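Local coordinates for protein xylose isomerase-like TIM barrel (PDB 2QW5) that binds a zinc ion and D-xylose in a TIM-barrel pocket and is probably a sugar or sugar phosphate isomerase or epimerase, at residues 86-91 / 124-129; 129-134 / 157-162; 135-140 / 189-194; 177-182 / 208-213. All coordinates share one frame; numbering follows the deposited sequence.

From the N terminus, contact 1 comes first: it pairs strands 83-87 and 125-128 and closes the loop made by helix 101-120 between them. Contact 2 starts at P129, the residue contact 1 ends on, and folds the chain beyond strand 125-128 back onto helix 148-176. Contact 3 opens before contact 2 has closed, so the two cross; it ties loop 135-140 to loop 189-194, beyond the next strand of the barrel. Contact 4, pairing strands 179-182 and 211-216, crosses contact 3 in turn. Contacts 1 and 4 join through neighbouring strands of one closed sheet, while contacts 1, 2 and 3 all reach the D-xylose. None nests within another.

Contact 1 (86-91 / 124-129); sequences TNVGAT and EIMMGP. With XLS (D-xylose), chain C.
Strands 83-87 and 125-128 run side by side here in parallel register, T86 beside M126 and N87 beside M127, and the two faces of the pair have different tasks. On the pocket face N87 has CG anti to the backbone N (chi1 -172°), which carries its amide to the D-xylose. OD1 receives a hydrogen bond from the sugar O4 at 2.8 Å, and ND2 offers a weak one to O2 at 3.3 Å, so one amide spans two hydroxyls. M127, a selenomethionine, has CG in the crowded position between its backbone N and carbonyl carbon (chi1 58°); the chain then bends twice, bringing CE to 3.1 Å from N87 ND2. P129, just beyond the strand, also reaches the sugar, its CD 3.0 Å from O4.

On the other face T86 OG1 also takes the crowded position (chi1 63°), lies 3.3 Å from M126 CG and is hydrogen-bonded to T118. M126, also a selenomethionine, leaves the backbone with CG anti to N, with V88 CG2 alongside, 4.0 Å from that CG. The backbone ladder begins with T86 N to I125 O and M127 N to T86 O; V88 N then bonds to M127 O nearly along the C=O axis, and A90 N reaches P129 O at 3.0 Å.

The two strands belong to one beta-alpha-beta unit, with helix 101-120 between them. That helix packs over T86, V88 and M126 through Y110, V115 and T118, strand 179-182 follows on the far side of strand 125-128, and M127 points into the barrel toward E183, a zinc ligand.

Contact 2 (129-134 / 157-162); sequences PIVIPY and VRYANA. With XLS (D-xylose), chain C.
The Y134 ring offers one face to the bound D-xylose, whose C3 stands 3.8 Å above the ring plane, over its centre. The Y159 ring is met differently: V131 CG1 comes to its edge, near the plane and 4.0 Å from CD1, while I132 CG1 approaches obliquely, 3.7 Å from CE1. Both aliphatic chains cross the tyrosine at about a right angle. The third flat group, the R158 guanidinium, has P133 CD at its edge, 3.5 Å from NH2. Bends at chi2 and chi3 turn the arginine chain, which leads its guanidinium out across the helix direction, where a salt bridge to D95 and hydrogen bonds to S97 and H154 hold the charged end.

In TIM-barrel terms this is the connection leaving the fourth strand, 125-128, as it folds back onto the following helix, 148-176. The loop presents V131 and I132 to the helix while P129, at its start, and Y134, five residues on, reach the sugar. I132 has CG1 anti to its carbonyl carbon, and a further turn (chi2 -63°) brings CD1 to 3.7 Å from R158 CB. V131 has CG1 anti to the backbone N (chi1 -177°), which sets that methyl 3.9 Å from A162 CB, one turn along from R158. No hydrogen bond links loop and helix. F202 of helix 196-203 touches both V131 and A162, and P193 lies against Y159.

Contact 3 (135-140 / 189-194); sequences GVFPTT and ETPGPN. With XLS (D-xylose), chain C.
Two loops at the C-terminal rim of a TIM barrel meet here, one following strand 125-128 and the other following strand 179-182; in this fold such beta-alpha loops build the substrate pocket.

One hydrogen bond crosses between them: G135 N donates to T190 OG1 at 3.0 Å, fairly straight at 159°. The acceptor OG1 stands anti to its own backbone N (chi1 -156°). Beside it G135 CA makes a CA-H...O contact with E189 O, on a backbone of positive phi. Within the second loop N194 ND2 reaches T190 O at 3.0 Å, approaching from above the carbonyl plane, and bonds to I185 O as well, so one amide group ties both carbonyls, close to the cis peptide before P193.

Apolar contact gathers on P191. Its CD sits over one face of the F137 ring, a CH-pi contact 4.2 Å from the centroid and 21° off the normal, displaced toward the rim. The ring tip meets the peptide between E189 and T190, with F137 CZ 3.3 Å from T190 N. P138 CD meets P191 CB at 3.8 Å, and V136 O approaches CG of the same proline ring. W147 also meets F137, and R294 of a neighbouring subunit packs against it, which places the loop pair at a subunit interface.

Polar reach toward the ligand belongs to E189. Its chain leaves the other loop behind and runs extended beyond CG; OE1, hydrogen-bonded to Y134 OH, ends 2.9 Å from O1 of the D-xylose.

Contact 4 (177-182 / 208-213); sequences KVKLAI and SKQVGV
Strands 179-182 and 211-213 run parallel with a marked twist, their axes 47° apart and 4.2 Å at closest approach, in a register that sets L180 beside V211, A181 beside G212 and I182 beside V213, with L180 held through both its N, which donates to Q210 O, and its O, which receives G212 N at 2.8 Å, both nearly along the C=O axes, and I182 N bonded to G212 O from above the carbonyl plane.

Among the side chains Q210 does most to tie the entrance of the pair. CG is anti to the backbone N and the chain bends at chi2 (66°), bringing NE2 to 2.7 Å from V178 O; the donor stands 71° out of that carbonyl plane. K179, crossing the glutamine at about a right angle, gives OE1 a weak, long bond from NZ.

These are the fifth and sixth strands of the TIM barrel, joined through helix 196-203 in a beta-alpha-beta crossover. K177, in a Schellman motif, ends the helix before the first strand, and a type I turn from S208 to V211 leads into the second. Outward, toward the helices, V211 splits its methyls: CG2 meets L180 CD1 at 3.8 Å, while CG1 presses tightly on I182 CD1 at 3.5 Å. L199 and L203 of the crossover helix lie over this face. A181 CB points the other way, 3.7 Å from V213 C.

Contact 1 (86-91 / 124-129)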
# COMPACT_ATOMS: atom_id res chain seq x y z
N THR A 86 -30.57 -10.98 -2.59
CA THR A 86 -29.27 -11.04 -1.95
C THR A 86 -28.16 -10.51 -2.85
O THR A 86 -28.25 -10.60 -4.09
CB THR A 86 -28.89 -12.46 -1.48
OG1 THR A 86 -28.81 -13.32 -2.63
CG2 THR A 86 -29.86 -12.97 -0.52
N ASN A 87 -27.14 -9.94 -2.20
CA ASN A 87 -25.93 -9.48 -2.83
C ASN A 87 -24.79 -10.37 -2.31
O ASN A 87 -24.52 -10.46 -1.10
CB ASN A 87 -25.68 -8.01 -2.56
CG ASN A 87 -24.54 -7.47 -3.35
OD1 ASN A 87 -23.40 -7.80 -3.08
ND2 ASN A 87 -24.83 -6.61 -4.30
N VAL A 88 -24.14 -11.04 -3.24
CA VAL A 88 -23.12 -12.03 -2.95
C VAL A 88 -21.97 -11.83 -3.91
O VAL A 88 -22.19 -11.65 -5.09
CB VAL A 88 -23.66 -13.49 -3.10
CG1 VAL A 88 -22.54 -14.47 -2.97
CG2 VAL A 88 -24.73 -13.80 -2.00
N GLY A 89 -20.76 -11.90 -3.38
CA GLY A 89 -19.55 -11.78 -4.19
C GLY A 89 -18.58 -12.91 -4.02
O GLY A 89 -18.44 -13.47 -2.93
N ALA A 90 -17.90 -13.26 -5.12
CA ALA A 90 -16.78 -14.18 -5.07
C ALA A 90 -15.66 -13.43 -4.33
O ALA A 90 -15.62 -12.19 -4.32
CB ALA A 90 -16.30 -14.57 -6.50
N THR A 91 -14.77 -14.20 -3.69
CA THR A 91 -13.67 -13.66 -2.90
C THR A 91 -12.38 -14.24 -3.42
O THR A 91 -12.38 -15.16 -4.21
CB THR A 91 -13.82 -13.97 -1.42
OG1 THR A 91 -13.57 -15.35 -1.14
CG2 THR A 91 -15.23 -13.62 -0.93
N GLU A 124 -35.72 -14.93 -4.60
CA GLU A 124 -35.68 -15.48 -5.93
C GLU A 124 -34.65 -14.82 -6.83
O GLU A 124 -34.54 -15.14 -8.00
CB GLU A 124 -37.11 -15.44 -6.44
CG GLU A 124 -37.99 -16.51 -5.60
CD GLU A 124 -39.51 -16.48 -5.84
OE1 GLU A 124 -40.19 -15.48 -5.46
OE2 GLU A 124 -40.00 -17.50 -6.38
N ILE A 125 -33.84 -13.92 -6.26
CA ILE A 125 -32.77 -13.24 -6.97
C ILE A 125 -31.52 -13.17 -6.08
O ILE A 125 -31.57 -12.64 -4.96
CB ILE A 125 -33.16 -11.80 -7.37
CG1 ILE A 125 -34.36 -11.78 -8.34
CG2 ILE A 125 -31.99 -11.11 -8.04
CD1 ILE A 125 -34.93 -10.38 -8.54
N MSE A 126 -30.42 -13.74 -6.60
CA MSE A 126 -29.08 -13.64 -5.98
C MSE A 126 -28.25 -12.92 -7.03
O MSE A 126 -28.09 -13.44 -8.17
CB MSE A 126 -28.48 -15.00 -5.68
CG MSE A 126 -27.10 -14.91 -5.01
SE MSE A 126 -26.46 -16.56 -4.44
CE MSE A 126 -24.97 -16.85 -5.66
N MSE A 127 -27.68 -11.77 -6.65
CA MSE A 127 -26.90 -10.95 -7.59
C MSE A 127 -25.55 -10.58 -7.06
O MSE A 127 -25.32 -10.67 -5.86
CB MSE A 127 -27.64 -9.63 -7.88
CG MSE A 127 -27.93 -8.80 -6.61
SE MSE A 127 -27.68 -7.01 -6.96
CE MSE A 127 -25.77 -6.87 -7.29
N GLY A 128 -24.65 -10.20 -7.95
CA GLY A 128 -23.38 -9.62 -7.54
C GLY A 128 -22.22 -10.09 -8.37
O GLY A 128 -22.44 -10.72 -9.40
N PRO A 129 -20.99 -9.73 -7.95
CA PRO A 129 -19.75 -10.08 -8.63
C PRO A 129 -19.29 -11.52 -8.30
O PRO A 129 -18.26 -11.73 -7.62
CB PRO A 129 -18.79 -9.01 -8.12
CG PRO A 129 -19.29 -8.74 -6.72
CD PRO A 129 -20.73 -8.90 -6.75
C1 XLS C . -20.75 -3.04 -5.39
C2 XLS C . -20.75 -4.55 -5.22
C3 XLS C . -20.02 -5.05 -3.93
C4 XLS C . -20.67 -6.24 -3.25
O1 XLS C . -20.64 -2.34 -6.64
O2 XLS C . -22.07 -5.09 -5.36
O3 XLS C . -19.78 -4.13 -2.86
O4 XLS C . -20.90 -7.23 -4.22

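Contact 2 (129-134 / 157-162)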
# COMPACT_ATOMS: atom_id res chain seq x y z
N PRO A 129 -20.99 -9.73 -7.95
CA PRO A 129 -19.75 -10.08 -8.63
C PRO A 129 -19.29 -11.52 -8.30
O PRO A 129 -18.26 -11.73 -7.62
CB PRO A 129 -18.79 -9.01 -8.12
CG PRO A 129 -19.29 -8.74 -6.72
CD PRO A 129 -20.73 -8.90 -6.75
N ILE A 130 -20.01 -12.49 -8.88
CA ILE A 130 -19.82 -13.90 -8.60
C ILE A 130 -18.92 -14.68 -9.62
O ILE A 130 -18.89 -15.91 -9.57
CB ILE A 130 -21.18 -14.62 -8.38
CG1 ILE A 130 -22.07 -14.59 -9.63
CG2 ILE A 130 -21.95 -13.98 -7.13
CD1 ILE A 130 -23.30 -15.44 -9.53
N VAL A 131 -18.23 -13.95 -10.51
CA VAL A 131 -17.31 -14.54 -11.51
C VAL A 131 -15.85 -14.26 -11.09
O VAL A 131 -15.11 -15.17 -10.74
CB VAL A 131 -17.62 -14.00 -12.91
CG1 VAL A 131 -16.70 -14.67 -13.96
CG2 VAL A 131 -19.12 -14.20 -13.25
N ILE A 132 -15.44 -13.00 -11.15
CA ILE A 132 -14.11 -12.58 -10.76
C ILE A 132 -14.31 -11.99 -9.33
O ILE A 132 -15.28 -11.23 -9.14
CB ILE A 132 -13.57 -11.47 -11.69
CG1 ILE A 132 -13.59 -11.92 -13.18
CG2 ILE A 132 -12.17 -11.02 -11.26
CD1 ILE A 132 -12.71 -13.09 -13.48
N PRO A 133 -13.43 -12.34 -8.36
CA PRO A 133 -13.49 -11.81 -6.98
C PRO A 133 -13.56 -10.30 -6.93
O PRO A 133 -12.78 -9.64 -7.58
CB PRO A 133 -12.17 -12.30 -6.38
CG PRO A 133 -11.94 -13.59 -7.05
CD PRO A 133 -12.33 -13.32 -8.48
N TYR A 134 -14.50 -9.77 -6.14
CA TYR A 134 -14.76 -8.35 -6.12
C TYR A 134 -13.59 -7.57 -5.55
O TYR A 134 -13.15 -7.85 -4.45
CB TYR A 134 -16.02 -8.02 -5.31
CG TYR A 134 -16.20 -6.54 -5.12
CD1 TYR A 134 -16.70 -5.74 -6.14
CD2 TYR A 134 -15.85 -5.92 -3.90
CE1 TYR A 134 -16.85 -4.38 -5.98
CE2 TYR A 134 -15.97 -4.56 -3.75
CZ TYR A 134 -16.48 -3.80 -4.78
OH TYR A 134 -16.60 -2.46 -4.60
N VAL A 157 -8.44 -16.05 -19.64
CA VAL A 157 -8.17 -17.34 -18.99
C VAL A 157 -9.10 -17.50 -17.77
O VAL A 157 -9.66 -18.57 -17.57
CB VAL A 157 -6.68 -17.50 -18.58
CG1 VAL A 157 -6.44 -18.88 -17.92
CG2 VAL A 157 -5.78 -17.28 -19.76
N ARG A 158 -9.29 -16.42 -17.00
CA ARG A 158 -10.16 -16.43 -15.83
C ARG A 158 -11.60 -16.68 -16.23
O ARG A 158 -12.28 -17.54 -15.64
CB ARG A 158 -10.06 -15.09 -15.07
CG ARG A 158 -8.63 -14.72 -14.60
CD ARG A 158 -8.12 -15.57 -13.43
NE ARG A 158 -8.87 -15.22 -12.22
CZ ARG A 158 -8.65 -14.17 -11.43
NH1 ARG A 158 -7.63 -13.34 -11.64
NH2 ARG A 158 -9.45 -13.96 -10.39
N TYR A 159 -12.07 -16.00 -17.28
CA TYR A 159 -13.43 -16.22 -17.78
C TYR A 159 -13.62 -17.68 -18.28
O TYR A 159 -14.62 -18.29 -17.96
CB TYR A 159 -13.82 -15.20 -18.85
CG TYR A 159 -13.92 -13.76 -18.35
CD1 TYR A 159 -14.55 -13.46 -17.13
CD2 TYR A 159 -13.47 -12.71 -19.12
CE1 TYR A 159 -14.65 -12.11 -16.68
CE2 TYR A 159 -13.55 -11.36 -18.68
CZ TYR A 159 -14.16 -11.08 -17.48
OH TYR A 159 -14.24 -9.76 -17.09
N ALA A 160 -12.64 -18.22 -19.02
CA ALA A 160 -12.69 -19.65 -19.46
C ALA A 160 -12.76 -20.63 -18.27
O ALA A 160 -13.54 -21.61 -18.31
CB ALA A 160 -11.54 -19.98 -20.38
N ASN A 161 -12.00 -20.36 -17.22
CA ASN A 161 -12.02 -21.17 -15.99
C ASN A 161 -13.38 -21.14 -15.31
O ASN A 161 -13.83 -22.15 -14.80
CB ASN A 161 -11.02 -20.67 -14.94
CG ASN A 161 -9.57 -20.81 -15.35
OD1 ASN A 161 -9.24 -21.60 -16.23
ND2 ASN A 161 -8.68 -20.05 -14.68
N ALA A 162 -14.01 -19.96 -15.29
CA ALA A 162 -15.27 -19.77 -14.54
C ALA A 162 -16.53 -20.25 -15.26
O ALA A 162 -17.51 -20.61 -14.60
CB ALA A 162 -15.40 -18.30 -14.11
C1 XLS C . -20.75 -3.04 -5.39
C2 XLS C . -20.75 -4.55 -5.22
C3 XLS C . -20.02 -5.05 -3.93
C4 XLS C . -20.67 -6.24 -3.25
O1 XLS C . -20.64 -2.34 -6.64
O2 XLS C . -22.07 -5.09 -5.36
O3 XLS C . -19.78 -4.13 -2.86
O4 XLS C . -20.90 -7.23 -4.22

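Contact 3 (135-140 / 189-194)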
# COMPACT_ATOMS: atom_id res chain seq x y z
N GLY A 135 -13.13 -6.57 -6.31
CA GLY A 135 -12.02 -5.70 -5.90
C GLY A 135 -10.64 -6.29 -5.82
O GLY A 135 -9.77 -5.63 -5.31
N VAL A 136 -10.42 -7.48 -6.39
CA VAL A 136 -9.17 -8.17 -6.32
C VAL A 136 -8.51 -7.95 -7.65
O VAL A 136 -8.59 -8.78 -8.56
CB VAL A 136 -9.33 -9.70 -5.99
CG1 VAL A 136 -7.96 -10.43 -5.94
CG2 VAL A 136 -10.09 -9.90 -4.67
N PHE A 137 -7.84 -6.80 -7.77
CA PHE A 137 -7.11 -6.47 -8.98
C PHE A 137 -5.88 -7.36 -9.01
O PHE A 137 -5.18 -7.44 -8.01
CB PHE A 137 -6.74 -4.97 -9.02
CG PHE A 137 -7.93 -4.05 -9.08
CD1 PHE A 137 -8.47 -3.64 -10.28
CD2 PHE A 137 -8.49 -3.57 -7.89
CE1 PHE A 137 -9.59 -2.74 -10.31
CE2 PHE A 137 -9.59 -2.72 -7.90
CZ PHE A 137 -10.13 -2.29 -9.11
N PRO A 138 -5.66 -8.11 -10.12
CA PRO A 138 -4.53 -9.03 -10.15
C PRO A 138 -3.18 -8.36 -10.21
O PRO A 138 -3.07 -7.27 -10.73
CB PRO A 138 -4.77 -9.87 -11.42
CG PRO A 138 -5.62 -9.09 -12.26
CD PRO A 138 -6.46 -8.20 -11.35
N THR A 139 -2.17 -9.03 -9.66
CA THR A 139 -0.80 -8.54 -9.67
C THR A 139 0.13 -9.69 -10.03
O THR A 139 -0.25 -10.87 -9.99
CB THR A 139 -0.39 -7.95 -8.29
OG1 THR A 139 -0.59 -8.93 -7.27
CG2 THR A 139 -1.26 -6.75 -7.92
N THR A 140 1.37 -9.34 -10.39
CA THR A 140 2.38 -10.33 -10.70
C THR A 140 2.81 -10.93 -9.36
O THR A 140 2.36 -10.47 -8.28
CB THR A 140 3.59 -9.70 -11.38
OG1 THR A 140 4.20 -8.77 -10.47
CG2 THR A 140 3.17 -9.03 -12.69
N GLU A 189 -13.87 -0.09 -9.26
CA GLU A 189 -14.04 -1.04 -8.18
C GLU A 189 -13.52 -2.45 -8.38
O GLU A 189 -13.25 -3.09 -7.40
CB GLU A 189 -15.52 -1.19 -7.82
CG GLU A 189 -16.21 0.07 -7.38
CD GLU A 189 -17.67 -0.17 -7.08
OE1 GLU A 189 -18.02 -1.18 -6.45
OE2 GLU A 189 -18.47 0.70 -7.43
N THR A 190 -13.34 -2.94 -9.62
CA THR A 190 -12.99 -4.35 -9.78
C THR A 190 -12.39 -4.54 -11.17
O THR A 190 -12.69 -3.73 -12.02
CB THR A 190 -14.29 -5.22 -9.55
OG1 THR A 190 -13.92 -6.55 -9.16
CG2 THR A 190 -15.23 -5.21 -10.74
N PRO A 191 -11.54 -5.57 -11.39
CA PRO A 191 -10.89 -5.75 -12.72
C PRO A 191 -11.78 -6.16 -13.88
O PRO A 191 -11.46 -5.86 -15.04
CB PRO A 191 -9.83 -6.81 -12.43
CG PRO A 191 -10.40 -7.57 -11.31
CD PRO A 191 -11.03 -6.56 -10.43
N GLY A 192 -12.90 -6.83 -13.57
CA GLY A 192 -13.87 -7.21 -14.57
C GLY A 192 -14.86 -8.22 -14.04
O GLY A 192 -14.66 -8.73 -12.95
N PRO A 193 -15.98 -8.47 -14.75
CA PRO A 193 -16.43 -7.77 -15.98
C PRO A 193 -16.90 -6.35 -15.64
O PRO A 193 -17.61 -6.15 -14.63
CB PRO A 193 -17.55 -8.66 -16.53
CG PRO A 193 -18.05 -9.43 -15.33
CD PRO A 193 -16.87 -9.60 -14.40
N ASN A 194 -16.45 -5.37 -16.43
CA ASN A 194 -16.79 -3.97 -16.20
C ASN A 194 -17.99 -3.46 -17.00
O ASN A 194 -18.79 -2.63 -16.51
CB ASN A 194 -15.60 -3.02 -16.45
CG ASN A 194 -14.35 -3.39 -15.65
OD1 ASN A 194 -13.27 -3.53 -16.23
ND2 ASN A 194 -14.51 -3.58 -14.35
C1 XLS C . -20.75 -3.04 -5.39
C2 XLS C . -20.75 -4.55 -5.22
C3 XLS C . -20.02 -5.05 -3.93
C4 XLS C . -20.67 -6.24 -3.25
O1 XLS C . -20.64 -2.34 -6.64
O2 XLS C . -22.07 -5.09 -5.36
O3 XLS C . -19.78 -4.13 -2.86
O4 XLS C . -20.90 -7.23 -4.22

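Contact 4 (177-182 / 208-213)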
# COMPACT_ATOMS: atom_id res chain seq x y z
N LYS A 177 -35.02 -22.35 -7.48
CA LYS A 177 -35.82 -21.20 -7.93
C LYS A 177 -35.19 -19.81 -7.58
O LYS A 177 -35.89 -18.86 -7.20
CB LYS A 177 -37.27 -21.34 -7.44
CG LYS A 177 -37.92 -22.65 -7.90
CD LYS A 177 -39.37 -22.77 -7.46
CE LYS A 177 -40.18 -23.56 -8.47
NZ LYS A 177 -39.56 -24.83 -8.92
N VAL A 178 -33.87 -19.73 -7.73
CA VAL A 178 -33.11 -18.49 -7.49
C VAL A 178 -32.49 -18.10 -8.81
O VAL A 178 -31.72 -18.88 -9.41
CB VAL A 178 -32.00 -18.71 -6.44
CG1 VAL A 178 -31.04 -17.49 -6.40
CG2 VAL A 178 -32.63 -19.08 -5.07
N LYS A 179 -32.85 -16.93 -9.33
CA LYS A 179 -32.22 -16.47 -10.59
C LYS A 179 -30.87 -15.90 -10.18
O LYS A 179 -30.80 -15.23 -9.15
CB LYS A 179 -33.06 -15.37 -11.25
CG LYS A 179 -34.45 -15.76 -11.73
CD LYS A 179 -34.42 -16.62 -12.93
CE LYS A 179 -35.85 -16.83 -13.44
NZ LYS A 179 -35.88 -18.03 -14.31
N LEU A 180 -29.82 -16.16 -10.97
CA LEU A 180 -28.47 -15.64 -10.68
C LEU A 180 -28.24 -14.41 -11.55
O LEU A 180 -28.21 -14.54 -12.76
CB LEU A 180 -27.41 -16.72 -10.96
CG LEU A 180 -27.44 -17.98 -10.06
CD1 LEU A 180 -26.57 -19.09 -10.65
CD2 LEU A 180 -27.03 -17.66 -8.62
N ALA A 181 -28.04 -13.23 -10.95
CA ALA A 181 -27.87 -11.94 -11.69
C ALA A 181 -26.46 -11.41 -11.49
O ALA A 181 -26.19 -10.75 -10.51
CB ALA A 181 -28.90 -10.93 -11.24
N ILE A 182 -25.56 -11.73 -12.45
CA ILE A 182 -24.16 -11.29 -12.44
C ILE A 182 -24.11 -9.80 -12.77
O ILE A 182 -24.79 -9.33 -13.67
CB ILE A 182 -23.27 -12.05 -13.45
CG1 ILE A 182 -23.30 -13.57 -13.22
CG2 ILE A 182 -21.80 -11.58 -13.34
CD1 ILE A 182 -22.59 -14.43 -14.38
N SER A 208 -26.69 -22.48 -19.17
CA SER A 208 -27.81 -22.13 -18.29
C SER A 208 -28.30 -20.66 -18.29
O SER A 208 -27.60 -19.74 -17.85
CB SER A 208 -27.48 -22.53 -16.87
OG SER A 208 -28.52 -22.09 -16.01
N LYS A 209 -29.56 -20.47 -18.70
CA LYS A 209 -30.21 -19.17 -18.71
C LYS A 209 -30.59 -18.69 -17.30
O LYS A 209 -30.98 -17.54 -17.09
CB LYS A 209 -31.47 -19.17 -19.59
CG LYS A 209 -31.27 -19.47 -21.06
CD LYS A 209 -30.27 -18.56 -21.79
CE LYS A 209 -30.35 -18.77 -23.33
NZ LYS A 209 -31.81 -18.64 -23.85
N GLN A 210 -30.51 -19.60 -16.33
CA GLN A 210 -30.68 -19.25 -14.90
C GLN A 210 -29.56 -18.24 -14.51
O GLN A 210 -29.71 -17.49 -13.53
CB GLN A 210 -30.59 -20.51 -14.04
CG GLN A 210 -31.17 -20.38 -12.63
CD GLN A 210 -32.69 -20.18 -12.59
OE1 GLN A 210 -33.37 -20.31 -13.61
NE2 GLN A 210 -33.25 -19.94 -11.39
N VAL A 211 -28.44 -18.29 -15.25
CA VAL A 211 -27.31 -17.38 -15.08
C VAL A 211 -27.51 -16.20 -16.03
O VAL A 211 -27.34 -16.31 -17.24
CB VAL A 211 -25.94 -18.05 -15.32
CG1 VAL A 211 -24.78 -17.00 -15.11
CG2 VAL A 211 -25.75 -19.28 -14.39
N GLY A 212 -27.88 -15.06 -15.47
CA GLY A 212 -28.10 -13.84 -16.24
C GLY A 212 -27.44 -12.63 -15.64
O GLY A 212 -26.33 -12.72 -15.08
N VAL A 213 -28.12 -11.49 -15.76
CA VAL A 213 -27.50 -10.21 -15.38
C VAL A 213 -28.37 -9.32 -14.51
O VAL A 213 -29.59 -9.42 -14.53
CB VAL A 213 -27.11 -9.37 -16.65
CG1 VAL A 213 -26.49 -10.25 -17.71
CG2 VAL A 213 -28.27 -8.67 -17.26